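Local coordinates for protein adhesin (Streptococcus sanguinis SK1 = NCTC 7863, PDB 6VT2) that probably mediates attachment of the bacterium to host sialoglycans, which it binds through two SigLec-like modules arranged in tandem along one chain, at residues A[165-170]-A[183-188]. Numbering follows the deposited sequence.
Sequences NLPATS and TYPDGS
Tyr184 points the CD1–CE1 side of its ring at Leu166, Pro167 and Ser170. Its CG stands anti to its own carbonyl carbon (chi1 -65°), and this swings the ring toward segment 165-170. Ser170 OG meets the ring at its edge, near the ring plane, 3.5 Å from Tyr184 CD1. Pro167 comes in obliquely, with its CD 4.0 Å from the same Tyr184 CD1. Leu166 also approaches obliquely and touches the outer end, with CD2 3.8 Å from Tyr184 OH. That hydroxyl is hydrogen-bonded to Asp190, a calcium ligand, and Tyr131 packs its ring against Tyr184.

Pro185 extends the apolar patch. The Pro167 ring crosses it at about a right angle, and Pro167 CB lies 3.9 Å from Pro185 CD. Thr169 crosses it likewise, its OG1 3.3 Å from the next ring atom, Pro185 CG. The backbones also touch through a CA-H...O contact, from Ser170 CA to Thr183 O.

Each segment is shaped by its own turn. Pro167 to Ser170 form a type I beta turn. Pro167 O takes both Ser170 N and Ser170 OG from one face of its carbonyl plane, with OG at 2.8 Å. This bond fixes the hydroxyl that faces the tyrosine edge. Tyr184 to Gly187 form a second type I turn, with a G1 beta bulge at Gly187. Overlapping its end, Asp186 OD1 accepts Ser188 N in an Asx turn, and Ser188 OG reaches the syn lone pair of that oxygen. Asp186 OD2 forms a salt bridge with Arg18, which links this turn to the adjoining SigLec-like module.

The contact packs the loop after helix 149-162 against the hairpin turn joining strands 180-183 and 189-192, beside the calcium site of Thr128, Tyr131 and Asp190, where the SigLec-like and atypical Rib modules meet.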
# COMPACT_ATOMS: atom_id res chain seq x y z
N ASN A 165 -2.60 14.45 10.44
CA ASN A 165 -2.74 15.20 11.71
C ASN A 165 -3.03 16.68 11.48
O ASN A 165 -3.25 17.37 12.47
CB ASN A 165 -1.50 14.95 12.55
CG ASN A 165 -1.25 13.47 12.80
OD1 ASN A 165 -2.19 12.68 12.87
ND2 ASN A 165 0.01 13.10 12.94
N LEU A 166 -3.08 17.17 10.24
CA LEU A 166 -3.46 18.57 10.03
C LEU A 166 -4.94 18.73 10.39
O LEU A 166 -5.64 17.74 10.39
CB LEU A 166 -3.17 18.99 8.58
CG LEU A 166 -1.69 19.05 8.16
CD1 LEU A 166 -1.57 19.54 6.72
CD2 LEU A 166 -0.89 19.96 9.06
N PRO A 167 -5.45 19.94 10.74
CA PRO A 167 -6.88 20.12 10.96
C PRO A 167 -7.72 19.56 9.80
O PRO A 167 -7.32 19.61 8.70
CB PRO A 167 -7.08 21.62 11.12
CG PRO A 167 -5.72 22.16 11.51
CD PRO A 167 -4.70 21.19 10.96
N ALA A 168 -8.88 18.98 10.07
CA ALA A 168 -9.79 18.45 9.04
C ALA A 168 -10.44 19.62 8.32
O ALA A 168 -10.89 19.45 7.20
CB ALA A 168 -10.84 17.60 9.70
N THR A 169 -10.46 20.76 8.97
CA THR A 169 -11.05 21.97 8.37
C THR A 169 -10.03 22.63 7.42
O THR A 169 -10.36 23.65 6.87
CB THR A 169 -11.56 22.83 9.53
OG1 THR A 169 -10.77 22.42 10.64
CG2 THR A 169 -13.00 22.52 9.86
N SER A 170 -8.81 22.09 7.32
CA SER A 170 -7.75 22.64 6.46
C SER A 170 -8.19 22.50 5.01
O SER A 170 -8.79 21.49 4.70
CB SER A 170 -6.41 21.99 6.65
OG SER A 170 -6.01 22.00 8.00
N THR A 183 -4.54 25.92 3.77
CA THR A 183 -5.09 27.04 4.53
C THR A 183 -5.67 26.44 5.79
O THR A 183 -6.54 25.67 5.71
CB THR A 183 -6.13 27.83 3.76
OG1 THR A 183 -5.50 28.34 2.59
CG2 THR A 183 -6.69 29.01 4.52
N TYR A 184 -5.12 26.81 6.92
CA TYR A 184 -5.64 26.34 8.20
C TYR A 184 -6.90 27.10 8.45
O TYR A 184 -7.24 28.10 7.95
CB TYR A 184 -4.59 26.55 9.27
CG TYR A 184 -3.44 25.69 8.94
CD1 TYR A 184 -3.57 24.33 8.77
CD2 TYR A 184 -2.25 26.29 8.68
CE1 TYR A 184 -2.50 23.57 8.37
CE2 TYR A 184 -1.16 25.54 8.35
CZ TYR A 184 -1.28 24.18 8.18
OH TYR A 184 -0.22 23.44 7.83
N PRO A 185 -7.86 26.62 9.47
CA PRO A 185 -9.14 27.27 9.79
C PRO A 185 -9.05 28.72 10.18
O PRO A 185 -10.00 29.48 10.03
CB PRO A 185 -9.67 26.41 10.96
CG PRO A 185 -8.97 25.14 10.89
CD PRO A 185 -7.67 25.36 10.17
N ASP A 186 -7.92 29.17 10.68
CA ASP A 186 -7.76 30.58 11.00
C ASP A 186 -7.26 31.42 9.85
O ASP A 186 -7.02 32.61 10.03
CB ASP A 186 -6.83 30.70 12.23
CG ASP A 186 -5.41 30.44 11.92
OD1 ASP A 186 -5.13 29.78 10.89
OD2 ASP A 186 -4.54 30.90 12.68
N GLY A 187 -7.15 30.85 8.67
CA GLY A 187 -6.69 31.62 7.51
C GLY A 187 -5.20 31.70 7.37
O GLY A 187 -4.75 32.17 6.38
N SER A 188 -4.44 31.13 8.30
CA SER A 188 -2.98 31.07 8.15
C SER A 188 -2.69 29.91 7.19
O SER A 188 -3.49 29.07 6.99
CB SER A 188 -2.27 30.97 9.46
OG SER A 188 -2.50 29.77 10.08